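Local coordinates for Orf11 (Staphylococcus phage P68, PDB 6O43), which is a potential lysin of the phage, a helical protein without strands that probably helps to break down the cell wall of the staphylococcal host, at residues 17-22 with 183-188; 69-74 with 79-84; 124-129 with 158-163. All blocks are in the same frame, centred on the assembly; numbering follows the deposited sequence. Where two conformers were deposited one is given.

Interaction 1 of 3, residues 17-22 with 183-188; sequences DDFGLT and NTILAW
F19 and I185 mark the closest approach of the two backbones, with 7.2 Å between their CA atoms, where a type I' turn from D18 to L21 passes the C-terminal end of helix 177-187. I185 reaches over with both branches. Its CD1 lies above the phenyl ring of F19, 3.8 Å from the ring centroid and 13° off the normal, a clear CH-pi contact, while CG2 rests against F19 CB at 3.7 Å. The split follows from chi1 of -77°, which sets CG1 anti to the carbonyl carbon of I185 and CG2 anti to its N. On the opposite face of the phenyl ring sits the carboxylate carbon of D17, so the ring is sandwiched between a methyl and an acid. The same carboxylate also bonds to the loop backbone in an Asx turn: D17 OD1 accepts from F19 N at 2.7 Å, the N-H arriving from above the carboxylate plane. A second Asx turn follows directly, G20 N donating to the anti lone pair of D18 OD1 at 2.9 Å.

Farther along, L21 forks at the end of the helix. Its CD2 comes within 3.5 Å of W188 O, and CD1 lies 4.1 Å from W188 CB, at the edge of the indole and near its plane. T184 CG2 sits over one indole face. V66 of helix 61-71 touches both I185 and W188, F10 of helix 3-11 closes on I185, and D17 O and D18 O are taken by the hydroxyls of S60 and T62.

Several polar groups of the loop, among them D17 OD1, D18 OD1 and the carbonyls of D17 and D18, bond within it or to neighbouring residues. The two segments themselves meet by van der Waals contact, including the CH-pi pair, without a hydrogen bond.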
ATOM      1  N   ASP A  17      -9.019  -5.288   4.671  1.00 49.27           N
ATOM      2  CA  ASP A  17      -8.924  -5.269   6.125  1.00 56.04           C
ATOM      3  C   ASP A  17      -9.028  -3.827   6.616  1.00 55.26           C
ATOM      4  O   ASP A  17      -8.236  -2.973   6.204  1.00 47.21           O
ATOM      5  CB  ASP A  17      -7.601  -5.902   6.555  1.00 50.14           C
ATOM      6  CG  ASP A  17      -7.515  -6.136   8.050  1.00 63.57           C
ATOM      7  OD1 ASP A  17      -8.237  -5.458   8.816  1.00 56.49           O
ATOM      8  OD2 ASP A  17      -6.708  -7.003   8.458  1.00 65.41           O
ATOM      9  N   ASP A  18      -9.999  -3.549   7.491  1.00 56.28           N
ATOM     10  CA  ASP A  18     -10.154  -2.191   8.003  0.64 59.61           C
ATOM     11  C   ASP A  18      -9.241  -1.891   9.186  1.00 58.76           C
ATOM     12  O   ASP A  18      -9.230  -0.749   9.662  1.00 59.62           O
ATOM     13  CB  ASP A  18     -11.618  -1.913   8.383  0.64 58.82           C
ATOM     14  CG  ASP A  18     -12.192  -2.939   9.343  0.64 65.09           C
ATOM     15  OD1 ASP A  18     -11.571  -3.203  10.393  0.64 66.81           O
ATOM     16  OD2 ASP A  18     -13.289  -3.464   9.055  0.64 70.03           O
ATOM     17  N   PHE A  19      -8.468  -2.871   9.657  1.00 61.25           N
ATOM     18  CA  PHE A  19      -7.503  -2.663  10.739  1.00 53.27           C
ATOM     19  C   PHE A  19      -8.149  -2.014  11.964  1.00 65.42           C
ATOM     20  O   PHE A  19      -7.505  -1.270  12.709  1.00 60.55           O
ATOM     21  CB  PHE A  19      -6.311  -1.840  10.248  1.00 51.85           C
ATOM     22  CG  PHE A  19      -5.518  -2.514   9.154  1.00 51.33           C
ATOM     23  CD1 PHE A  19      -4.520  -3.422   9.463  1.00 51.16           C
ATOM     24  CD2 PHE A  19      -5.773  -2.240   7.819  1.00 48.74           C
ATOM     25  CE1 PHE A  19      -3.786  -4.044   8.461  1.00 53.45           C
ATOM     26  CE2 PHE A  19      -5.043  -2.857   6.809  1.00 57.17           C
ATOM     27  CZ  PHE A  19      -4.047  -3.760   7.131  1.00 54.14           C
ATOM     28  N   GLY A  20      -9.432  -2.298  12.185  1.00 56.97           N
ATOM     29  CA  GLY A  20     -10.124  -1.810  13.360  1.00 70.91           C
ATOM     30  C   GLY A  20     -10.514  -0.352  13.333  1.00 62.11           C
ATOM     31  O   GLY A  20     -10.886   0.192  14.377  1.00 64.51           O
ATOM     32  N   LEU A  21     -10.449   0.302  12.176  1.00 59.50           N
ATOM     33  CA  LEU A  21     -10.815   1.704  12.039  1.00 55.02           C
ATOM     34  C   LEU A  21     -12.018   1.836  11.116  1.00 58.80           C
ATOM     35  O   LEU A  21     -12.103   1.152  10.091  1.00 67.83           O
ATOM     36  CB  LEU A  21      -9.646   2.529  11.497  1.00 54.86           C
ATOM     37  CG  LEU A  21      -8.390   2.607  12.369  1.00 55.64           C
ATOM     38  CD1 LEU A  21      -7.235   3.218  11.588  1.00 54.88           C
ATOM     39  CD2 LEU A  21      -8.670   3.406  13.631  1.00 55.96           C
ATOM     40  N   THR A  22     -12.941   2.720  11.482  1.00 53.99           N
ATOM     41  CA  THR A  22     -14.136   2.975  10.694  1.00 58.77           C
ATOM     42  C   THR A  22     -13.959   4.229   9.846  1.00 59.39           C
ATOM     43  O   THR A  22     -13.030   5.019  10.033  1.00 54.38           O
ATOM     44  CB  THR A  22     -15.359   3.138  11.600  1.00 58.48           C
ATOM     45  OG1 THR A  22     -15.400   4.481  12.089  1.00 56.94           O
ATOM     46  CG2 THR A  22     -15.287   2.172  12.779  1.00 60.28           C
ATOM     47  N   ASN A 183       2.556   2.007  10.751  1.00 57.95           N
ATOM     48  CA  ASN A 183       2.728   2.993  11.815  1.00 52.92           C
ATOM     49  C   ASN A 183       1.578   3.992  11.843  1.00 53.85           C
ATOM     50  O   ASN A 183       1.159   4.433  12.921  1.00 61.73           O
ATOM     51  CB  ASN A 183       4.065   3.716  11.653  1.00 55.10           C
ATOM     52  CG  ASN A 183       5.243   2.858  12.065  1.00 61.41           C
ATOM     53  OD1 ASN A 183       5.094   1.914  12.839  1.00 72.06           O
ATOM     54  ND2 ASN A 183       6.424   3.187  11.556  1.00 58.10           N
ATOM     55  N   THR A 184       1.062   4.372  10.674  1.00 49.80           N
ATOM     56  CA  THR A 184      -0.073   5.288  10.642  1.00 48.29           C
ATOM     57  C   THR A 184      -1.322   4.628  11.208  1.00 56.18           C
ATOM     58  O   THR A 184      -2.077   5.254  11.961  1.00 54.69           O
ATOM     59  CB  THR A 184      -0.324   5.778   9.217  1.00 45.71           C
ATOM     60  OG1 THR A 184       0.819   6.510   8.754  1.00 48.39           O
ATOM     61  CG2 THR A 184      -1.560   6.676   9.177  1.00 49.81           C
ATOM     62  N   ILE A 185      -1.547   3.358  10.870  1.00 50.09           N
ATOM     63  CA  ILE A 185      -2.704   2.641  11.398  1.00 51.54           C
ATOM     64  C   ILE A 185      -2.646   2.593  12.921  1.00 55.83           C
ATOM     65  O   ILE A 185      -3.616   2.934  13.607  1.00 63.35           O
ATOM     66  CB  ILE A 185      -2.784   1.234  10.781  1.00 49.34           C
ATOM     67  CG1 ILE A 185      -3.330   1.328   9.355  1.00 49.68           C
ATOM     68  CG2 ILE A 185      -3.637   0.311  11.638  1.00 51.82           C
ATOM     69  CD1 ILE A 185      -2.963   0.144   8.474  1.00 46.22           C
ATOM     70  N   LEU A 186      -1.503   2.180  13.471  1.00 59.03           N
ATOM     71  CA  LEU A 186      -1.357   2.128  14.923  1.00 68.12           C
ATOM     72  C   LEU A 186      -1.429   3.522  15.535  1.00 66.81           C
ATOM     73  O   LEU A 186      -2.109   3.735  16.545  1.00 73.06           O
ATOM     74  CB  LEU A 186      -0.042   1.441  15.290  1.00 75.39           C
ATOM     75  CG  LEU A 186       0.114  -0.015  14.847  1.00 69.83           C
ATOM     76  CD1 LEU A 186       1.568  -0.446  14.936  1.00 65.39           C
ATOM     77  CD2 LEU A 186      -0.769  -0.930  15.687  1.00 72.84           C
ATOM     78  N   ALA A 187      -0.728   4.488  14.937  1.00 70.00           N
ATOM     79  CA  ALA A 187      -0.791   5.858  15.436  1.00 63.66           C
ATOM     80  C   ALA A 187      -2.230   6.349  15.522  1.00 67.53           C
ATOM     81  O   ALA A 187      -2.580   7.126  16.420  1.00 64.87           O
ATOM     82  CB  ALA A 187       0.036   6.779  14.540  1.00 60.57           C
ATOM     83  N   TRP A 188      -3.081   5.899  14.603  1.00 64.95           N
ATOM     84  CA  TRP A 188      -4.479   6.306  14.552  1.00 67.46           C
ATOM     85  C   TRP A 188      -5.389   5.436  15.412  1.00 68.40           C
ATOM     86  O   TRP A 188      -6.610   5.615  15.376  1.00 62.73           O
ATOM     87  CB  TRP A 188      -4.973   6.293  13.105  1.00 63.21           C
ATOM     88  CG  TRP A 188      -4.443   7.412  12.268  1.00 57.51           C
ATOM     89  CD1 TRP A 188      -3.657   8.448  12.681  1.00 55.80           C
ATOM     90  CD2 TRP A 188      -4.674   7.614  10.870  1.00 51.34           C
ATOM     91  NE1 TRP A 188      -3.381   9.281  11.624  1.00 52.46           N
ATOM     92  CE2 TRP A 188      -3.995   8.791  10.501  1.00 50.75           C
ATOM     93  CE3 TRP A 188      -5.388   6.912   9.895  1.00 50.19           C
ATOM     94  CZ2 TRP A 188      -4.007   9.282   9.199  1.00 53.58           C
ATOM     95  CZ3 TRP A 188      -5.398   7.400   8.603  1.00 59.11           C
ATOM     96  CH2 TRP A 188      -4.712   8.574   8.266  1.00 59.37           C
TER

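Interaction 2 of 3, residues 69-74 with 79-84; sequences KNEGFS and WLNHTS
E71 and L80 bring the backbones nearest, 6.0 Å between their CA atoms: helix 61-71 ends at E71, G72 breaks away with a positive phi of 76°, and the chain comes back along residues 79-84, where L80 and N81 also have positive phi. N81 is the side chain that fits into the bend. Its ND2 donates to E71 OE1 at 3.1 Å in a fairly straight bond (163° at the hydrogen) that stays close to the amide plane and uses the anti lone pair of the carboxylate. Amide and carboxylate are nevertheless turned almost perpendicular to each other, their planes 83° apart. The first torsion of E71 puts CG anti to the carbonyl carbon and 3.4 Å from L80 O; the bend at chi2 then turns the carboxylate toward N81.

G72 and S74, farther along the same segment, also come close to the amide. G72 O lies 3.4 Å from N81 ND2, and S74 OG is 3.3 Å from the same nitrogen, while S74 CB presses on N81 OD1 at 3.2 Å. The stronger partner of that amide oxygen is R35, which donates NH2 to N81 OD1 and NH1 to G72 O, so one guanidinium bridges the two limbs of the bend. The CB of L80 points away from residues 69-74, and its side chain packs on F64 and Y67 of the same helix and on I96 of helix 89-104.

The whole is a loop folded back on the C-terminal end of a helix and pinned by an asparagine and an arginine, where helix 61-71 passes into the connection leading to helix 89-104. Two residues before N81, W79 meets W39 edge-to-face and its NE1 donates to Y89 O; W39 and Y89 both line the pocket that holds the triiodinated compound I3C in this crystal.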
ATOM      1  N   LYS A  69      -2.441   9.252   2.601  1.00 45.75           N
ATOM      2  CA  LYS A  69      -1.745  10.136   3.529  1.00 49.90           C
ATOM      3  C   LYS A  69      -0.233  10.029   3.366  1.00 54.47           C
ATOM      4  O   LYS A  69       0.473  11.045   3.362  1.00 52.21           O
ATOM      5  CB  LYS A  69      -2.159   9.816   4.966  1.00 54.53           C
ATOM      6  CG  LYS A  69      -1.493  10.676   6.033  1.00 53.80           C
ATOM      7  CD  LYS A  69      -0.220  10.040   6.562  1.00 59.44           C
ATOM      8  CE  LYS A  69       0.470  10.941   7.582  1.00 64.35           C
ATOM      9  NZ  LYS A  69       1.730  10.328   8.108  1.00 60.06           N
ATOM     10  N   ASN A  70       0.282   8.808   3.226  1.00 50.45           N
ATOM     11  CA  ASN A  70       1.728   8.622   3.166  1.00 49.30           C
ATOM     12  C   ASN A  70       2.292   8.889   1.775  1.00 53.85           C
ATOM     13  O   ASN A  70       3.468   9.244   1.650  1.00 52.18           O
ATOM     14  CB  ASN A  70       2.088   7.212   3.634  1.00 53.75           C
ATOM     15  CG  ASN A  70       1.801   7.003   5.112  1.00 66.71           C
ATOM     16  OD1 ASN A  70       1.949   7.921   5.919  1.00 73.61           O
ATOM     17  ND2 ASN A  70       1.382   5.794   5.473  1.00 60.51           N
ATOM     18  N   GLU A  71       1.484   8.725   0.727  1.00 53.04           N
ATOM     19  CA  GLU A  71       1.938   9.077  -0.615  1.00 52.54           C
ATOM     20  C   GLU A  71       1.880  10.583  -0.851  1.00 54.56           C
ATOM     21  O   GLU A  71       2.818  11.164  -1.412  1.00 48.15           O
ATOM     22  CB  GLU A  71       1.099   8.346  -1.665  1.00 49.79           C
ATOM     23  CG  GLU A  71       1.455   6.878  -1.828  1.00 52.88           C
ATOM     24  CD  GLU A  71       2.873   6.676  -2.331  1.00 66.24           C
ATOM     25  OE1 GLU A  71       3.346   7.504  -3.141  1.00 60.07           O
ATOM     26  OE2 GLU A  71       3.515   5.692  -1.908  1.00 73.12           O
ATOM     27  N   GLY A  72       0.794  11.225  -0.429  1.00 43.11           N
ATOM     28  CA  GLY A  72       0.612  12.641  -0.678  1.00 47.86           C
ATOM     29  C   GLY A  72       0.209  12.914  -2.117  1.00 47.50           C
ATOM     30  O   GLY A  72       0.062  12.016  -2.946  1.00 44.92           O
ATOM     31  N   PHE A  73       0.024  14.195  -2.411  1.00 44.01           N
ATOM     32  CA  PHE A  73      -0.306  14.612  -3.765  1.00 46.48           C
ATOM     33  C   PHE A  73       0.946  14.661  -4.630  1.00 47.59           C
ATOM     34  O   PHE A  73       2.021  15.048  -4.167  1.00 47.75           O
ATOM     35  CB  PHE A  73      -0.981  15.984  -3.761  1.00 46.29           C
ATOM     36  CG  PHE A  73      -1.232  16.531  -5.136  1.00 47.40           C
ATOM     37  CD1 PHE A  73      -2.317  16.088  -5.882  1.00 41.85           C
ATOM     38  CD2 PHE A  73      -0.375  17.477  -5.688  1.00 51.25           C
ATOM     39  CE1 PHE A  73      -2.548  16.586  -7.156  1.00 55.58           C
ATOM     40  CE2 PHE A  73      -0.595  17.985  -6.958  1.00 45.43           C
ATOM     41  CZ  PHE A  73      -1.683  17.540  -7.697  1.00 54.98           C
ATOM     42  N   SER A  74       0.798  14.278  -5.897  1.00 42.74           N
ATOM     43  CA  SER A  74       1.882  14.372  -6.868  1.00 50.26           C
ATOM     44  C   SER A  74       1.301  14.709  -8.230  1.00 50.04           C
ATOM     45  O   SER A  74       0.376  14.041  -8.697  1.00 49.69           O
ATOM     46  CB  SER A  74       2.689  13.071  -6.939  1.00 57.03           C
ATOM     47  OG  SER A  74       3.449  12.888  -5.756  1.00 58.75           O
ATOM     48  N   TRP A  79      -5.264   8.910  -7.261  1.00 35.23           N
ATOM     49  CA  TRP A  79      -5.212   8.466  -5.873  1.00 38.20           C
ATOM     50  C   TRP A  79      -4.073   7.477  -5.651  1.00 39.69           C
ATOM     51  O   TRP A  79      -3.797   6.616  -6.493  1.00 40.08           O
ATOM     52  CB  TRP A  79      -6.547   7.827  -5.472  1.00 35.56           C
ATOM     53  CG  TRP A  79      -7.700   8.797  -5.370  1.00 39.58           C
ATOM     54  CD1 TRP A  79      -8.656   9.033  -6.317  1.00 38.20           C
ATOM     55  CD2 TRP A  79      -8.023   9.644  -4.256  1.00 39.04           C
ATOM     56  NE1 TRP A  79      -9.546   9.977  -5.866  1.00 43.01           N
ATOM     57  CE2 TRP A  79      -9.179  10.369  -4.606  1.00 33.51           C
ATOM     58  CE3 TRP A  79      -7.445   9.861  -3.000  1.00 34.66           C
ATOM     59  CZ2 TRP A  79      -9.770  11.295  -3.747  1.00 33.81           C
ATOM     60  CZ3 TRP A  79      -8.029  10.779  -2.150  1.00 36.81           C
ATOM     61  CH2 TRP A  79      -9.183  11.487  -2.527  1.00 42.82           C
ATOM     62  N   LEU A  80      -3.410   7.608  -4.503  1.00 42.98           N
ATOM     63  CA  LEU A  80      -2.324   6.734  -4.064  1.00 40.19           C
ATOM     64  C   LEU A  80      -1.073   6.866  -4.924  1.00 44.28           C
ATOM     65  O   LEU A  80      -0.129   6.085  -4.755  1.00 46.35           O
ATOM     66  CB  LEU A  80      -2.763   5.263  -4.028  1.00 37.62           C
ATOM     67  CG  LEU A  80      -4.190   4.977  -3.531  1.00 36.05           C
ATOM     68  CD1 LEU A  80      -4.425   3.478  -3.432  1.00 43.20           C
ATOM     69  CD2 LEU A  80      -4.477   5.664  -2.199  1.00 39.31           C
ATOM     70  N   ASN A  81      -1.026   7.846  -5.829  1.00 45.94           N
ATOM     71  CA  ASN A  81       0.080   7.992  -6.774  1.00 47.32           C
ATOM     72  C   ASN A  81       0.244   6.745  -7.636  1.00 52.30           C
ATOM     73  O   ASN A  81       1.355   6.390  -8.039  1.00 46.46           O
ATOM     74  CB  ASN A  81       1.391   8.328  -6.055  1.00 46.75           C
ATOM     75  CG  ASN A  81       1.432   9.763  -5.562  1.00 45.94           C
ATOM     76  OD1 ASN A  81       0.749  10.630  -6.099  1.00 46.13           O
ATOM     77  ND2 ASN A  81       2.241  10.017  -4.540  1.00 50.77           N
ATOM     78  N   HIS A  82      -0.874   6.085  -7.937  1.00 51.20           N
ATOM     79  CA  HIS A  82      -0.830   4.793  -8.612  1.00 54.32           C
ATOM     80  C   HIS A  82      -0.471   4.933 -10.087  1.00 51.41           C
ATOM     81  O   HIS A  82       0.405   4.219 -10.590  1.00 50.09           O
ATOM     82  CB  HIS A  82      -2.174   4.080  -8.453  1.00 50.22           C
ATOM     83  CG  HIS A  82      -2.095   2.600  -8.640  1.00 55.52           C
ATOM     84  ND1 HIS A  82      -1.970   1.724  -7.583  1.00 57.12           N
ATOM     85  CD2 HIS A  82      -2.111   1.840  -9.761  1.00 60.75           C
ATOM     86  CE1 HIS A  82      -1.920   0.487  -8.044  1.00 63.25           C
ATOM     87  NE2 HIS A  82      -2.003   0.529  -9.362  1.00 62.72           N
ATOM     88  N   THR A  83      -1.138   5.836 -10.798  1.00 49.24           N
ATOM     89  CA  THR A  83      -0.891   6.021 -12.225  1.00 56.26           C
ATOM     90  C   THR A  83      -1.455   7.377 -12.633  1.00 52.46           C
ATOM     91  O   THR A  83      -1.763   8.217 -11.781  1.00 46.55           O
ATOM     92  CB  THR A  83      -1.509   4.880 -13.043  1.00 54.20           C
ATOM     93  OG1 THR A  83      -1.075   4.980 -14.405  1.00 57.27           O
ATOM     94  CG2 THR A  83      -3.031   4.960 -13.001  1.00 52.18           C
ATOM     95  N   SER A  84      -1.585   7.591 -13.942  1.00 55.10           N
ATOM     96  CA  SER A  84      -2.163   8.829 -14.446  0.57 48.86           C
ATOM     97  C   SER A  84      -3.569   9.015 -13.890  1.00 48.62           C
ATOM     98  O   SER A  84      -4.324   8.052 -13.734  1.00 46.88           O
ATOM     99  CB  SER A  84      -2.197   8.812 -15.975  0.57 49.63           C
ATOM    100  OG  SER A  84      -1.083   8.107 -16.500  0.57 53.20           O
TER

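Interaction 3 of 3, residues 124-129 with 158-163; sequences QDVQRK and AYYPLG
V126 lays its CG1 methyl against the ring of Y160, 3.7 Å from CD1, and its second methyl, CG2, trails at 4.2 Å from that same ring carbon. The two side chains cross at about a right angle. CG1 stands anti to the backbone N of V126 (chi1 164°), which carries it off the helix toward the other segment, where it also lies 3.9 Å from Y159 O. On the far partner, Y160 CB and CG are next in line, so the methyl rests near the root of the tyrosine and not by its hydroxyl. L162 CB packs over one face of the ring, toward its rim.

Beside this small apolar touch a water joins the backbones. It donates to V126 O at 3.0 Å and to Y159 O at 3.3 Å; V126 thus meets residues 158-163 twice, by its methyl and through its carbonyl by way of the water. No direct hydrogen bond runs between the two segments, and the contact is small and lies at the surface.

Y160 is where helix 152-159 gives out, and its O accepts from G163 N at 2.8 Å as the chain winds into a short 3-10 turn. The tyrosine before it, Y159, sends its hydroxyl to D133 farther along helix 124-136, adding a polar tie between the same two helices. P123, just ahead of helix 124-136, also touches Y160, as does Y168 of helix 166-169, while W112 from a loop packs on Y159. The contact therefore sits where the first turns of helix 124-136 pass the end of helix 152-159, with helix 166-169 alongside.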
ATOM      1  N   GLN A 124      21.651 -14.082  -1.268  1.00 51.49           N
ATOM      2  CA  GLN A 124      20.933 -15.197  -1.875  1.00 58.01           C
ATOM      3  C   GLN A 124      19.935 -15.811  -0.900  1.00 58.83           C
ATOM      4  O   GLN A 124      18.777 -16.062  -1.255  1.00 57.61           O
ATOM      5  CB  GLN A 124      21.929 -16.249  -2.369  1.00 59.10           C
ATOM      6  CG  GLN A 124      21.338 -17.242  -3.349  1.00 61.12           C
ATOM      7  CD  GLN A 124      20.712 -16.561  -4.552  1.00 71.44           C
ATOM      8  OE1 GLN A 124      21.327 -15.701  -5.188  1.00 68.59           O
ATOM      9  NE2 GLN A 124      19.474 -16.932  -4.863  1.00 69.44           N
ATOM     10  N   ASP A 125      20.360 -16.062   0.340  0.59 57.30           N
ATOM     11  CA  ASP A 125      19.449 -16.671   1.304  0.59 59.38           C
ATOM     12  C   ASP A 125      18.272 -15.756   1.624  0.59 60.71           C
ATOM     13  O   ASP A 125      17.183 -16.239   1.955  0.59 54.01           O
ATOM     14  CB  ASP A 125      20.206 -17.055   2.575  0.59 62.60           C
ATOM     15  CG  ASP A 125      21.103 -18.261   2.373  0.59 69.39           C
ATOM     16  OD1 ASP A 125      21.210 -18.740   1.224  0.59 65.29           O
ATOM     17  OD2 ASP A 125      21.698 -18.738   3.363  0.59 76.11           O
ATOM     18  N   VAL A 126      18.464 -14.439   1.524  1.00 61.46           N
ATOM     19  CA  VAL A 126      17.346 -13.517   1.685  1.00 55.46           C
ATOM     20  C   VAL A 126      16.371 -13.660   0.524  1.00 53.33           C
ATOM     21  O   VAL A 126      15.149 -13.689   0.720  1.00 44.02           O
ATOM     22  CB  VAL A 126      17.856 -12.071   1.823  1.00 49.79           C
ATOM     23  CG1 VAL A 126      16.720 -11.087   1.585  1.00 51.20           C
ATOM     24  CG2 VAL A 126      18.467 -11.853   3.199  1.00 50.41           C
ATOM     25  N   GLN A 127      16.892 -13.750  -0.703  1.00 53.22           N
ATOM     26  CA  GLN A 127      16.026 -13.964  -1.857  1.00 53.97           C
ATOM     27  C   GLN A 127      15.241 -15.261  -1.718  1.00 53.67           C
ATOM     28  O   GLN A 127      14.042 -15.306  -2.016  1.00 52.42           O
ATOM     29  CB  GLN A 127      16.856 -13.979  -3.145  1.00 45.95           C
ATOM     30  CG  GLN A 127      17.534 -12.655  -3.478  1.00 49.71           C
ATOM     31  CD  GLN A 127      18.257 -12.688  -4.813  1.00 51.78           C
ATOM     32  OE1 GLN A 127      17.732 -13.192  -5.806  1.00 45.28           O
ATOM     33  NE2 GLN A 127      19.476 -12.159  -4.839  1.00 47.30           N
ATOM     34  N   ARG A 128      15.905 -16.325  -1.262  1.00 50.07           N
ATOM     35  CA  ARG A 128      15.228 -17.604  -1.067  1.00 56.30           C
ATOM     36  C   ARG A 128      14.055 -17.465  -0.105  1.00 56.35           C
ATOM     37  O   ARG A 128      12.941 -17.914  -0.396  1.00 57.21           O
ATOM     38  CB  ARG A 128      16.223 -18.647  -0.559  1.00 58.06           C
ATOM     39  CG  ARG A 128      17.193 -19.142  -1.616  1.00 66.23           C
ATOM     40  CD  ARG A 128      18.377 -19.875  -0.999  1.00 74.69           C
ATOM     41  NE  ARG A 128      18.036 -20.538   0.257  1.00 78.29           N
ATOM     42  CZ  ARG A 128      17.241 -21.600   0.354  1.00 80.33           C
ATOM     43  NH1 ARG A 128      16.686 -22.114  -0.735  1.00 85.00           N
ATOM     44  NH2 ARG A 128      16.993 -22.140   1.540  1.00 79.00           N
ATOM     45  N   LYS A 129      14.290 -16.847   1.053  1.00 51.48           N
ATOM     46  CA  LYS A 129      13.219 -16.683   2.030  1.00 54.29           C
ATOM     47  C   LYS A 129      12.083 -15.842   1.462  1.00 49.17           C
ATOM     48  O   LYS A 129      10.906 -16.187   1.623  1.00 49.30           O
ATOM     49  CB  LYS A 129      13.775 -16.067   3.311  1.00 56.87           C
ATOM     50  CG  LYS A 129      14.776 -16.968   4.012  1.00 62.95           C
ATOM     51  CD  LYS A 129      15.608 -16.215   5.032  1.00 72.59           C
ATOM     52  CE  LYS A 129      16.755 -17.081   5.525  1.00 72.71           C
ATOM     53  NZ  LYS A 129      16.272 -18.421   5.963  1.00 78.84           N
ATOM     54  N   ALA A 158       9.207  -5.051   1.594  1.00 44.02           N
ATOM     55  CA  ALA A 158       8.554  -6.181   2.248  1.00 51.48           C
ATOM     56  C   ALA A 158       9.559  -7.175   2.823  1.00 54.00           C
ATOM     57  O   ALA A 158       9.334  -7.730   3.905  1.00 48.68           O
ATOM     58  CB  ALA A 158       7.625  -6.890   1.260  1.00 45.06           C
ATOM     59  N   TYR A 159      10.675  -7.403   2.123  1.00 48.58           N
ATOM     60  CA  TYR A 159      11.545  -8.539   2.402  1.00 51.43           C
ATOM     61  C   TYR A 159      13.004  -8.194   2.679  1.00 54.12           C
ATOM     62  O   TYR A 159      13.743  -9.073   3.139  1.00 56.04           O
ATOM     63  CB  TYR A 159      11.507  -9.529   1.227  1.00 51.59           C
ATOM     64  CG  TYR A 159      10.195 -10.262   1.069  1.00 46.51           C
ATOM     65  CD1 TYR A 159       9.566 -10.853   2.162  1.00 50.48           C
ATOM     66  CD2 TYR A 159       9.585 -10.365  -0.175  1.00 43.85           C
ATOM     67  CE1 TYR A 159       8.368 -11.535   2.015  1.00 54.56           C
ATOM     68  CE2 TYR A 159       8.392 -11.042  -0.332  1.00 47.11           C
ATOM     69  CZ  TYR A 159       7.789 -11.625   0.762  1.00 48.06           C
ATOM     70  OH  TYR A 159       6.598 -12.297   0.603  1.00 52.05           O
ATOM     71  N   TYR A 160      13.452  -6.974   2.399  1.00 51.46           N
ATOM     72  CA  TYR A 160      14.844  -6.606   2.635  1.00 49.63           C
ATOM     73  C   TYR A 160      14.946  -5.089   2.727  1.00 51.52           C
ATOM     74  O   TYR A 160      15.487  -4.442   1.820  1.00 46.26           O
ATOM     75  CB  TYR A 160      15.748  -7.153   1.526  1.00 51.44           C
ATOM     76  CG  TYR A 160      17.231  -7.016   1.813  1.00 56.91           C
ATOM     77  CD1 TYR A 160      17.836  -7.754   2.823  1.00 59.45           C
ATOM     78  CD2 TYR A 160      18.028  -6.157   1.065  1.00 50.96           C
ATOM     79  CE1 TYR A 160      19.192  -7.636   3.083  1.00 54.44           C
ATOM     80  CE2 TYR A 160      19.381  -6.032   1.319  1.00 48.94           C
ATOM     81  CZ  TYR A 160      19.954  -6.773   2.329  1.00 50.70           C
ATOM     82  OH  TYR A 160      21.297  -6.650   2.585  1.00 56.34           O
ATOM     83  N   PRO A 161      14.426  -4.494   3.805  1.00 50.73           N
ATOM     84  CA  PRO A 161      14.333  -3.027   3.874  1.00 47.67           C
ATOM     85  C   PRO A 161      15.663  -2.306   3.740  1.00 48.65           C
ATOM     86  O   PRO A 161      15.666  -1.128   3.366  1.00 47.63           O
ATOM     87  CB  PRO A 161      13.697  -2.784   5.251  1.00 54.09           C
ATOM     88  CG  PRO A 161      12.919  -4.034   5.529  1.00 50.91           C
ATOM     89  CD  PRO A 161      13.757  -5.145   4.947  1.00 45.03           C
ATOM     90  N   LEU A 162      16.791  -2.959   4.034  1.00 55.83           N
ATOM     91  CA  LEU A 162      18.084  -2.337   3.759  1.00 55.88           C
ATOM     92  C   LEU A 162      18.196  -1.903   2.306  1.00 51.87           C
ATOM     93  O   LEU A 162      18.827  -0.883   2.007  1.00 48.74           O
ATOM     94  CB  LEU A 162      19.228  -3.295   4.100  1.00 59.67           C
ATOM     95  CG  LEU A 162      19.607  -3.495   5.567  1.00 59.65           C
ATOM     96  CD1 LEU A 162      20.819  -4.409   5.663  1.00 58.61           C
ATOM     97  CD2 LEU A 162      19.885  -2.161   6.240  1.00 64.92           C
ATOM     98  N   GLY A 163      17.590  -2.661   1.389  1.00 48.45           N
ATOM     99  CA  GLY A 163      17.656  -2.325  -0.023  1.00 49.30           C
ATOM    100  C   GLY A 163      17.075  -0.968  -0.360  1.00 54.15           C
ATOM    101  O   GLY A 163      17.390  -0.416  -1.420  1.00 46.21           O
TER
HETATM  102  O   HOH W   1      13.329 -12.262   2.576  1.00 48.97           O

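How the interactions relate
Interaction 1 joins an early loop to the last helix, and the other two lie within the long span it closes: interaction 2 comes first along the chain and is complete before interaction 3 begins. Interactions 1 and 2 are neighbours, their centres 19 Å apart, and they touch through T184 OG1 and N70 OD1 (3.4 Å) and through W188 against K69. Helix 61-71 is the common element, its side packing on helix 177-187 and its end forming interaction 2. Interaction 3 stands apart, its centre 26 Å from each of the others, joining helices 124-136 and 152-159. An early loop, the last helix and the end of helix 61-71 therefore come together in one part of the fold, well away from interaction 3.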